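Local coordinates for AA9 family lytic polysaccharide monooxygenase B (Heterobasidion irregulare TC 32-1, PDB 5NNS), which cleaves the glycosidic bonds of crystalline and amorphous polysaccharides such as cellulose by copper-dependent oxidation, specifically at C1 of the sugar, at residues H80-V85 and G122-G127. Sequence-based numbering, arbitrary orientation.
Sequences HTIGPV and GTWGMG. With CU (copper (II) ion), chain E.
Trp124 lays one face of its indole against Gly83 N and the CG2 methyl of Ile82. Gly83 N lies above the ring plane, nearest CD2 (3.5 Å), and Ile82 CG2 comes down on the same face, 3.9 Å from the centroid of the five-membered ring in a CH-pi contact. Chi1 (-67°) sets Trp124 CG anti to the carbonyl carbon, and NE1 hydrogen-bonds to Leu119 O, which is likely to help hold the ring's rotation. Met126 passes on the other flank of Gly83: its CB lies 3.3 Å from Gly83 O, CG meets His80 O at 3.4 Å, and a bend at chi3 (-66°) carries CE toward Pro84 O. A CB on Gly83 would run into that methyl. Met126 N donates a weak hydrogen bond to Gly83 O, and a water bridges Thr81 O and Trp124 N. An alanine at Trp124 would probably open a gap beside Ile82 and Gly83 and leave Leu119 O without its indole donor. The N-cap residue Trp124 and the first turn of helix 125-131 thus back, through side-chain carbons and a ring face laid largely against backbone atoms, the loop where His80 binds the catalytic copper through NE2 at 2.1 Å, together with His1 in the histidine brace of AA9 enzymes.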
ATOM      1  N   HIS A  80       4.370  -7.426  13.315  1.00 12.01           N
ATOM      2  CA  HIS A  80       5.590  -7.749  12.583  1.00 12.02           C
ATOM      3  C   HIS A  80       6.490  -6.535  12.413  1.00 12.01           C
ATOM      4  O   HIS A  80       6.017  -5.408  12.306  1.00 12.15           O
ATOM      5  CB  HIS A  80       5.230  -8.390  11.255  1.00 11.98           C
ATOM      6  CG  HIS A  80       4.362  -9.593  11.412  1.00 11.92           C
ATOM      7  ND1 HIS A  80       4.687 -10.632  12.257  1.00 12.09           N
ATOM      8  CD2 HIS A  80       3.160  -9.904  10.875  1.00 11.90           C
ATOM      9  CE1 HIS A  80       3.731 -11.545  12.212  1.00 12.05           C
ATOM     10  NE2 HIS A  80       2.791 -11.125  11.388  1.00 11.90           N
ATOM     11  N   THR A  81       7.796  -6.776  12.435  1.00 11.82           N
ATOM     12  CA  THR A  81       8.785  -5.703  12.449  1.00 11.70           C
ATOM     13  C   THR A  81       9.820  -5.753  11.318  1.00 11.41           C
ATOM     14  O   THR A  81      10.595  -4.811  11.177  1.00 11.35           O
ATOM     15  CB  THR A  81       9.510  -5.703  13.801  1.00 11.80           C
ATOM     16  OG1 THR A  81       9.983  -7.026  14.089  1.00 11.97           O
ATOM     17  CG2 THR A  81       8.559  -5.267  14.891  1.00 11.96           C
ATOM     18  N   ILE A  82       9.815  -6.807  10.502  1.00 11.22           N
ATOM     19  CA  ILE A  82      10.850  -7.014   9.483  1.00 11.27           C
ATOM     20  C   ILE A  82      10.245  -6.996   8.073  1.00 11.08           C
ATOM     21  O   ILE A  82       9.495  -7.894   7.694  1.00 11.19           O
ATOM     22  CB  ILE A  82      11.603  -8.340   9.717  1.00 11.41           C
ATOM     23  CG1 ILE A  82      12.266  -8.346  11.102  1.00 11.66           C
ATOM     24  CG2 ILE A  82      12.647  -8.573   8.631  1.00 11.35           C
ATOM     25  CD1 ILE A  82      12.579  -9.735  11.631  1.00 11.83           C
ATOM     26  N   GLY A  83      10.578  -5.951   7.322  1.00 10.70           N
ATOM     27  CA  GLY A  83      10.223  -5.815   5.910  1.00 10.62           C
ATOM     28  C   GLY A  83       9.915  -4.368   5.539  1.00 10.35           C
ATOM     29  O   GLY A  83       9.844  -3.507   6.420  1.00 10.15           O
ATOM     30  N   PRO A  84       9.747  -4.087   4.234  1.00 10.34           N
ATOM     31  CA  PRO A  84       9.504  -2.718   3.800  1.00 10.36           C
ATOM     32  C   PRO A  84       8.054  -2.279   3.949  1.00 10.52           C
ATOM     33  O   PRO A  84       7.157  -3.117   4.030  1.00 10.44           O
ATOM     34  CB  PRO A  84       9.875  -2.758   2.314  1.00 10.32           C
ATOM     35  CG  PRO A  84       9.552  -4.148   1.900  1.00 10.17           C
ATOM     36  CD  PRO A  84       9.960  -4.984   3.079  1.00 10.26           C
ATOM     37  N   VAL A  85       7.857  -0.959   3.993  1.00 10.69           N
ATOM     38  CA  VAL A  85       6.545  -0.324   3.824  1.00 10.76           C
ATOM     39  C   VAL A  85       6.557   0.348   2.463  1.00 10.89           C
ATOM     40  O   VAL A  85       7.553   0.970   2.104  1.00 10.73           O
ATOM     41  CB  VAL A  85       6.286   0.767   4.887  1.00 10.74           C
ATOM     42  CG1 VAL A  85       4.916   1.413   4.678  1.00 10.64           C
ATOM     43  CG2 VAL A  85       6.429   0.198   6.299  1.00 10.72           C
ATOM     44  N   GLY A 122      18.584  -5.247  12.003  1.00 16.90           N
ATOM     45  CA  GLY A 122      18.562  -3.845  11.572  1.00 16.42           C
ATOM     46  C   GLY A 122      17.248  -3.131  11.838  1.00 15.66           C
ATOM     47  O   GLY A 122      16.350  -3.663  12.491  1.00 15.82           O
ATOM     48  N   THR A 123      17.151  -1.908  11.330  1.00 14.96           N
ATOM     49  CA  THR A 123      15.947  -1.102  11.435  1.00 14.52           C
ATOM     50  C   THR A 123      15.229  -1.115  10.092  1.00 13.64           C
ATOM     51  O   THR A 123      15.809  -0.739   9.069  1.00 13.36           O
ATOM     52  CB  THR A 123      16.291   0.348  11.818  1.00 14.71           C
ATOM     53  OG1 THR A 123      16.942   0.352  13.089  1.00 14.94           O
ATOM     54  CG2 THR A 123      15.032   1.218  11.891  1.00 14.75           C
ATOM     55  N   TRP A 124      13.969  -1.540  10.119  1.00 12.96           N
ATOM     56  CA  TRP A 124      13.108  -1.584   8.940  1.00 12.62           C
ATOM     57  C   TRP A 124      11.991  -0.547   9.030  1.00 12.36           C
ATOM     58  O   TRP A 124      11.588  -0.144  10.123  1.00 12.08           O
ATOM     59  CB  TRP A 124      12.475  -2.970   8.806  1.00 12.56           C
ATOM     60  CG  TRP A 124      13.423  -4.092   8.484  1.00 12.38           C
ATOM     61  CD1 TRP A 124      14.097  -4.879   9.370  1.00 12.43           C
ATOM     62  CD2 TRP A 124      13.761  -4.572   7.184  1.00 12.33           C
ATOM     63  NE1 TRP A 124      14.851  -5.820   8.698  1.00 12.34           N
ATOM     64  CE2 TRP A 124      14.665  -5.649   7.354  1.00 12.38           C
ATOM     65  CE3 TRP A 124      13.402  -4.193   5.888  1.00 12.28           C
ATOM     66  CZ2 TRP A 124      15.200  -6.351   6.280  1.00 12.38           C
ATOM     67  CZ3 TRP A 124      13.946  -4.885   4.815  1.00 12.34           C
ATOM     68  CH2 TRP A 124      14.836  -5.953   5.020  1.00 12.45           C
ATOM     69  N   GLY A 125      11.483  -0.134   7.870  1.00 12.41           N
ATOM     70  CA  GLY A 125      10.290   0.715   7.789  1.00 12.36           C
ATOM     71  C   GLY A 125       9.111   0.186   8.592  1.00 12.32           C
ATOM     72  O   GLY A 125       8.390   0.952   9.232  1.00 12.24           O
ATOM     73  N   MET A 126       8.924  -1.131   8.572  1.00 12.53           N
ATOM     74  CA  MET A 126       7.828  -1.768   9.304  1.00 12.77           C
ATOM     75  C   MET A 126       7.978  -1.605  10.813  1.00 12.49           C
ATOM     76  O   MET A 126       6.980  -1.420  11.513  1.00 12.56           O
ATOM     77  CB  MET A 126       7.731  -3.250   8.948  1.00 13.24           C
ATOM     78  CG  MET A 126       6.398  -3.886   9.298  1.00 13.49           C
ATOM     79  SD  MET A 126       6.329  -5.611   8.772  1.00 13.90           S
ATOM     80  CE  MET A 126       6.404  -5.422   6.997  1.00 13.93           C
ATOM     81  N   GLY A 127       9.219  -1.687  11.301  1.00 12.18           N
ATOM     82  CA  GLY A 127       9.545  -1.346  12.686  1.00 12.04           C
ATOM     83  C   GLY A 127       9.295   0.115  13.021  1.00 12.09           C
ATOM     84  O   GLY A 127       8.867   0.431  14.128  1.00 12.03           O
TER
HETATM   85 CU    CU E 303       0.876 -11.766  10.732  1.00 20.84          CU
HETATM   86  O   HOH W   1      12.472  -2.875  12.192  1.00 17.30           O